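Local coordinates for protein putative alpha-L-fucosidase (PDB 3GZA) that probably acts as an exported alpha-L-fucosidase of glycosyl hydrolase family 29, cleaving fucose from glycans, and binds a sodium ion, at residues Y28-F33 / N52-T57; L59-W64 / V111-N116. All blocks are in the same frame, centred on the assembly; numbering follows the deposited sequence.

Both contacts belong to the TIM-barrel part of the chain, and their centres lie about 15 Å apart. Interaction 1 joins two loops, one after strand 22-26 and the other ahead of helix 61-69; it is only partly buried, is almost wholly apolar and aromatic, and has a sodium ion on its 28-33 loop. Interaction 2 pairs the start of helix 61-69 with helix 110-121; it is buried and smaller (223 against 403 Å²), and mixes a threonine-backbone contact and a bridging water with one aromatic pair. The two meet where Tyr-28 CD2 packs 4.1 Å from Trp-64 CH2, so the aromatic packing runs from the loops to the helix.

Interaction 1 (Y28-F33 / N52-T57); sequences YDLHVF and NIFNPT. With NA (sodium ion), chain G.
The Phe-33 ring is sandwiched: Phe-54 CA sits over the centre of one face in a CH-pi contact, 4.0 Å from the centroid, Val-32 CG1 lies toward the rim of the opposite face, and the carbonyl oxygens of Asp-29 and Leu-30 lie in plane at its edge. Tyr-28, Phe-33 and Phe-54 form an aromatic cluster joining two loops of the TIM barrel. The Phe-33 and Phe-54 rings are inclined at 50°, with Phe-33 CE1 only 3.3 Å from Phe-54 CD2. Phe-54 CG stands anti to the backbone N (chi1 -169°); Phe-33 CZ lies over one face of that ring, toward the rim, and the Leu-30 side chain crosses at about a right angle, CD2 3.8 Å from Phe-54 CB. At the tip of the Phe-54 ring, CZ meets Tyr-28 CE2. An alanine at Phe-33 would probably leave a gap beside Phe-54 and Pro-56 and free the Phe-54 ring to shift. Ile-53 closes the other end, its CD1 3.3 Å from Leu-30 O. On the 28-33 loop, His-31 O binds the sodium ion at 2.4 Å, with Asp-34, Ile-36 and three waters completing the site. Tyr-28 OH, hydrogen-bonded to Asp-320 O, rests 3.4 Å from Pro-56 CB.

Interaction 2 (L59-W64 / V111-N116); sequences LNTDQW and VRDFVN
Thr-61 and Asp-113 make the polar part of this helix-to-helix contact, where the backbones come nearest at Thr-61 and Phe-114, 5.5 Å between CA atoms. Thr-61 OG1, placed between its backbone N and carbonyl carbon (chi1 53°), faces Asp-113 O at 3.2 Å in a weak hydrogen bond that is not settled, since its one proton has another acceptor within reach; Ser-117 OG also bonds to this hydroxyl. Asp-113 O and Asp-62 OD1 are both acceptors for the single proton of Ser-117 OG, a link between the two helices. A water adds a second bridge: it accepts from Thr-61 N at 3.0 Å and donates to Asp-113 OD2 at 2.9 Å. That carboxylate oxygen also forms a salt bridge with Arg-104, which would probably keep it charged. Asn-60 is the N-cap of helix 61-69; its OD1 accepts from Asp-62 N, the donor standing 50° out of the carbonyl plane.

The apolar part is Trp-64 against Phe-114: CE3 comes to the edge of the Phe-114 ring, near its plane, 4.0 Å from CD1, and the side chains cross at about a right angle. Within 59-64, Thr-61 CG2 lies over one face of the Trp-64 ring, toward its rim, and across the contact it approaches Asp-113 CB and Phe-114 N. The Leu-59 methyl CD2 lies against the carboxylate, 3.6 Å from Asp-113 OD2.

Toward the barrel, Trp-64 and Phe-114 both pack on Leu-78, so both helices meet strand 75-79; Trp-64 also reaches Phe-26 of strand 22-26, while Val-111 and Val-115 touch Ile-127 and Pro-125 of strand 124-129.

Interaction 1 (Y28-F33 / N52-T57)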
loop_
_atom_site.group_PDB
_atom_site.type_symbol
_atom_site.label_atom_id
_atom_site.label_comp_id
_atom_site.label_asym_id
_atom_site.label_seq_id
_atom_site.Cartn_x
_atom_site.Cartn_y
_atom_site.Cartn_z
ATOM N N TYR A 28 4.355 -5.552 17.649
ATOM C CA TYR A 28 5.044 -4.368 17.195
ATOM C C TYR A 28 4.365 -3.925 15.902
ATOM O O TYR A 28 4.131 -4.761 15.023
ATOM C CB TYR A 28 6.512 -4.723 16.989
ATOM C CG TYR A 28 7.547 -3.642 17.208
ATOM C CD1 TYR A 28 7.516 -2.910 18.366
ATOM C CD2 TYR A 28 8.566 -3.449 16.306
ATOM C CE1 TYR A 28 8.498 -1.984 18.634
ATOM C CE2 TYR A 28 9.542 -2.516 16.547
ATOM C CZ TYR A 28 9.519 -1.835 17.723
ATOM O OH TYR A 28 10.506 -0.936 18.038
ATOM N N ASP A 29 3.978 -2.680 15.832
ATOM C CA ASP A 29 3.347 -2.105 14.662
ATOM C C ASP A 29 3.569 -0.605 14.729
ATOM O O ASP A 29 4.139 -0.094 15.695
ATOM C CB ASP A 29 1.860 -2.531 14.616
ATOM C CG ASP A 29 1.204 -2.406 13.232
ATOM O OD1 ASP A 29 1.723 -1.645 12.341
ATOM O OD2 ASP A 29 0.140 -3.063 13.060
ATOM N N LEU A 30 3.103 0.119 13.696
ATOM C CA LEU A 30 3.460 1.546 13.568
ATOM C C LEU A 30 3.060 2.438 14.729
ATOM O O LEU A 30 3.767 3.402 15.064
ATOM C CB LEU A 30 2.850 2.088 12.264
ATOM C CG LEU A 30 3.318 1.420 10.970
ATOM C CD1 LEU A 30 2.387 1.839 9.802
ATOM C CD2 LEU A 30 4.813 1.727 10.659
ATOM N N HIS A 31 1.922 2.171 15.335
ATOM C CA HIS A 31 1.377 2.996 16.392
ATOM C C HIS A 31 2.183 2.912 17.685
ATOM O O HIS A 31 1.954 3.731 18.578
ATOM C CB HIS A 31 -0.099 2.655 16.666
ATOM C CG HIS A 31 -0.346 1.215 16.939
ATOM N ND1 HIS A 31 -0.047 0.615 18.156
ATOM C CD2 HIS A 31 -0.780 0.222 16.127
ATOM C CE1 HIS A 31 -0.354 -0.665 18.082
ATOM N NE2 HIS A 31 -0.798 -0.932 16.866
ATOM N N VAL A 32 3.099 1.949 17.826
ATOM C CA VAL A 32 3.988 1.970 18.980
ATOM C C VAL A 32 4.808 3.269 19.062
ATOM O O VAL A 32 5.209 3.730 20.154
ATOM C CB VAL A 32 4.919 0.752 18.956
ATOM C CG1 VAL A 32 6.094 0.895 19.920
ATOM C CG2 VAL A 32 4.117 -0.548 19.196
ATOM N N PHE A 33 4.979 3.946 17.908
ATOM C CA PHE A 33 5.832 5.120 17.792
ATOM C C PHE A 33 5.079 6.439 17.785
ATOM O O PHE A 33 5.712 7.539 17.563
ATOM C CB PHE A 33 6.633 4.991 16.483
ATOM C CG PHE A 33 7.501 3.766 16.415
ATOM C CD1 PHE A 33 6.942 2.534 16.056
ATOM C CD2 PHE A 33 8.866 3.875 16.688
ATOM C CE1 PHE A 33 7.761 1.403 15.987
ATOM C CE2 PHE A 33 9.689 2.793 16.661
ATOM C CZ PHE A 33 9.149 1.555 16.314
ATOM N N ASN A 52 6.653 6.965 8.712
ATOM C CA ASN A 52 8.023 7.229 9.106
ATOM C C ASN A 52 8.220 7.552 10.578
ATOM O O ASN A 52 9.322 7.855 11.025
ATOM C CB ASN A 52 8.745 8.182 8.153
ATOM C CG ASN A 52 9.233 7.432 6.915
ATOM O OD1 ASN A 52 9.961 6.429 7.024
ATOM N ND2 ASN A 52 8.818 7.889 5.741
ATOM N N ILE A 53 7.155 7.478 11.358
ATOM C CA ILE A 53 7.348 7.504 12.799
ATOM C C ILE A 53 8.080 6.203 13.208
ATOM O O ILE A 53 8.675 6.126 14.296
ATOM C CB ILE A 53 6.020 7.662 13.579
ATOM C CG1 ILE A 53 4.996 6.533 13.298
ATOM C CG2 ILE A 53 5.425 9.066 13.335
ATOM C CD1 ILE A 53 3.667 6.581 14.145
ATOM N N PHE A 54 8.034 5.191 12.342
ATOM C CA PHE A 54 8.697 3.924 12.621
ATOM C C PHE A 54 10.202 4.122 12.485
ATOM O O PHE A 54 10.737 4.131 11.354
ATOM C CB PHE A 54 8.262 2.857 11.626
ATOM C CG PHE A 54 8.691 1.455 12.014
ATOM C CD1 PHE A 54 9.913 0.945 11.614
ATOM C CD2 PHE A 54 7.858 0.661 12.775
ATOM C CE1 PHE A 54 10.347 -0.270 12.026
ATOM C CE2 PHE A 54 8.253 -0.621 13.179
ATOM C CZ PHE A 54 9.500 -1.097 12.778
ATOM N N ASN A 55 10.903 4.191 13.609
ATOM C CA ASN A 55 12.343 4.445 13.624
ATOM C C ASN A 55 13.041 3.904 14.875
ATOM O O ASN A 55 13.534 4.701 15.688
ATOM C CB ASN A 55 12.567 5.954 13.440
ATOM C CG ASN A 55 13.997 6.316 13.164
ATOM O OD1 ASN A 55 14.731 5.545 12.532
ATOM N ND2 ASN A 55 14.409 7.507 13.619
ATOM N N PRO A 56 13.053 2.571 15.066
ATOM C CA PRO A 56 13.671 1.969 16.262
ATOM C C PRO A 56 15.206 1.950 16.065
ATOM O O PRO A 56 15.792 0.936 15.672
ATOM C CB PRO A 56 13.074 0.580 16.315
ATOM C CG PRO A 56 12.753 0.220 14.929
ATOM C CD PRO A 56 12.472 1.550 14.191
ATOM N N THR A 57 15.861 3.055 16.381
ATOM C CA THR A 57 17.282 3.188 16.101
ATOM C C THR A 57 18.209 2.305 16.964
ATOM O O THR A 57 19.394 2.162 16.623
ATOM C CB THR A 57 17.763 4.680 16.220
ATOM O OG1 THR A 57 17.548 5.149 17.553
ATOM C CG2 THR A 57 17.043 5.592 15.187
HETATM NA NA NA G . 0.894 4.162 20.665
HETATM O O HOH W 1 0.665 1.714 20.788
HETATM O O HOH W 2 2.898 3.660 21.888
HETATM O O HOH W 3 -1.453 4.410 19.658
#

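Interaction 2 (L59-W64 / V111-N116)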
loop_
_atom_site.group_PDB
_atom_site.type_symbol
_atom_site.label_atom_id
_atom_site.label_comp_id
_atom_site.label_asym_id
_atom_site.label_seq_id
_atom_site.Cartn_x
_atom_site.Cartn_y
_atom_site.Cartn_z
ATOM N N LEU A 59 17.223 -0.908 17.715
ATOM C CA LEU A 59 16.642 -2.260 17.548
ATOM C C LEU A 59 17.676 -3.321 17.767
ATOM O O LEU A 59 18.755 -3.290 17.163
ATOM C CB LEU A 59 16.061 -2.413 16.157
ATOM C CG LEU A 59 15.455 -3.816 15.959
ATOM C CD1 LEU A 59 14.155 -3.876 16.682
ATOM C CD2 LEU A 59 15.210 -4.187 14.480
ATOM N N ASN A 60 17.329 -4.305 18.603
ATOM C CA ASN A 60 18.188 -5.453 18.826
ATOM C C ASN A 60 17.326 -6.660 19.198
ATOM O O ASN A 60 16.978 -6.857 20.357
ATOM C CB ASN A 60 19.218 -5.191 19.895
ATOM C CG ASN A 60 20.157 -6.373 20.073
ATOM O OD1 ASN A 60 20.080 -7.342 19.319
ATOM N ND2 ASN A 60 21.127 -6.240 20.992
ATOM N N THR A 61 16.944 -7.473 18.217
ATOM C CA THR A 61 16.111 -8.631 18.516
ATOM C C THR A 61 16.843 -9.675 19.360
ATOM O O THR A 61 16.144 -10.485 20.012
ATOM C CB THR A 61 15.535 -9.260 17.265
ATOM O OG1 THR A 61 16.607 -9.521 16.383
ATOM C CG2 THR A 61 14.527 -8.337 16.591
ATOM N N ASP A 62 18.180 -9.644 19.416
ATOM C CA ASP A 62 18.866 -10.564 20.325
ATOM C C ASP A 62 18.387 -10.235 21.745
ATOM O O ASP A 62 18.238 -11.135 22.544
ATOM C CB ASP A 62 20.380 -10.455 20.268
ATOM C CG ASP A 62 21.010 -11.094 19.045
ATOM O OD1 ASP A 62 20.324 -11.812 18.310
ATOM O OD2 ASP A 62 22.265 -10.841 18.862
ATOM N N GLN A 63 18.287 -8.930 22.078
ATOM C CA GLN A 63 17.883 -8.488 23.428
ATOM C C GLN A 63 16.470 -8.947 23.753
ATOM O O GLN A 63 16.174 -9.363 24.901
ATOM C CB GLN A 63 18.110 -6.968 23.589
ATOM C CG GLN A 63 17.867 -6.407 24.978
ATOM C CD GLN A 63 16.469 -5.937 25.217
ATOM O OE1 GLN A 63 15.644 -5.917 24.297
ATOM N NE2 GLN A 63 16.170 -5.555 26.475
ATOM N N TRP A 64 15.607 -8.902 22.749
ATOM C CA TRP A 64 14.218 -9.389 22.922
ATOM C C TRP A 64 14.188 -10.885 23.293
ATOM O O TRP A 64 13.525 -11.300 24.237
ATOM C CB TRP A 64 13.465 -9.263 21.607
ATOM C CG TRP A 64 13.253 -7.910 21.049
ATOM C CD1 TRP A 64 13.888 -6.743 21.407
ATOM C CD2 TRP A 64 12.462 -7.599 19.927
ATOM N NE1 TRP A 64 13.450 -5.719 20.583
ATOM C CE2 TRP A 64 12.607 -6.228 19.649
ATOM C CE3 TRP A 64 11.595 -8.357 19.131
ATOM C CZ2 TRP A 64 11.904 -5.585 18.601
ATOM C CZ3 TRP A 64 10.908 -7.720 18.087
ATOM C CH2 TRP A 64 11.075 -6.357 17.840
ATOM N N VAL A 111 11.482 -9.466 10.763
ATOM C CA VAL A 111 11.167 -10.895 10.852
ATOM C C VAL A 111 12.466 -11.699 10.720
ATOM O O VAL A 111 12.703 -12.661 11.466
ATOM C CB VAL A 111 10.121 -11.301 9.802
ATOM C CG1 VAL A 111 9.936 -12.833 9.821
ATOM C CG2 VAL A 111 8.781 -10.580 10.054
ATOM N N ARG A 112 13.333 -11.299 9.801
ATOM C CA ARG A 112 14.613 -11.990 9.636
ATOM C C ARG A 112 15.508 -11.845 10.865
ATOM O O ARG A 112 16.083 -12.801 11.372
ATOM C CB ARG A 112 15.328 -11.535 8.401
ATOM C CG ARG A 112 16.535 -12.436 8.176
ATOM C CD ARG A 112 17.102 -12.446 6.806
ATOM N NE ARG A 112 16.121 -12.616 5.765
ATOM C CZ ARG A 112 15.523 -13.783 5.449
ATOM N NH1 ARG A 112 15.808 -14.900 6.091
ATOM N NH2 ARG A 112 14.655 -13.813 4.446
ATOM N N ASP A 113 15.654 -10.608 11.326
ATOM C CA ASP A 113 16.448 -10.363 12.528
ATOM C C ASP A 113 15.922 -11.290 13.636
ATOM O O ASP A 113 16.687 -11.966 14.336
ATOM C CB ASP A 113 16.265 -8.933 13.002
ATOM C CG ASP A 113 17.051 -7.896 12.228
ATOM O OD1 ASP A 113 17.543 -8.133 11.119
ATOM O OD2 ASP A 113 17.132 -6.788 12.792
ATOM N N PHE A 114 14.611 -11.321 13.782
ATOM C CA PHE A 114 13.932 -12.062 14.848
ATOM C C PHE A 114 14.104 -13.546 14.800
ATOM O O PHE A 114 14.497 -14.165 15.811
ATOM C CB PHE A 114 12.443 -11.724 14.792
ATOM C CG PHE A 114 11.640 -12.354 15.877
ATOM C CD1 PHE A 114 11.572 -11.776 17.102
ATOM C CD2 PHE A 114 10.923 -13.515 15.663
ATOM C CE1 PHE A 114 10.857 -12.356 18.126
ATOM C CE2 PHE A 114 10.151 -14.080 16.699
ATOM C CZ PHE A 114 10.132 -13.502 17.910
ATOM N N VAL A 115 13.910 -14.140 13.626
ATOM C CA VAL A 115 14.072 -15.585 13.557
ATOM C C VAL A 115 15.535 -15.960 13.756
ATOM O O VAL A 115 15.860 -16.969 14.409
ATOM C CB VAL A 115 13.515 -16.211 12.265
ATOM C CG1 VAL A 115 12.003 -15.948 12.097
ATOM C CG2 VAL A 115 14.297 -15.749 11.040
ATOM N N ASN A 116 16.458 -15.113 13.277
ATOM C CA ASN A 116 17.861 -15.351 13.500
ATOM C C ASN A 116 18.198 -15.322 15.011
ATOM O O ASN A 116 18.953 -16.172 15.495
ATOM C CB ASN A 116 18.723 -14.312 12.740
ATOM C CG ASN A 116 18.699 -14.510 11.218
ATOM O OD1 ASN A 116 18.217 -15.522 10.701
ATOM N ND2 ASN A 116 19.335 -13.570 10.502
HETATM O O HOH W 4 18.000 -6.751 15.521
#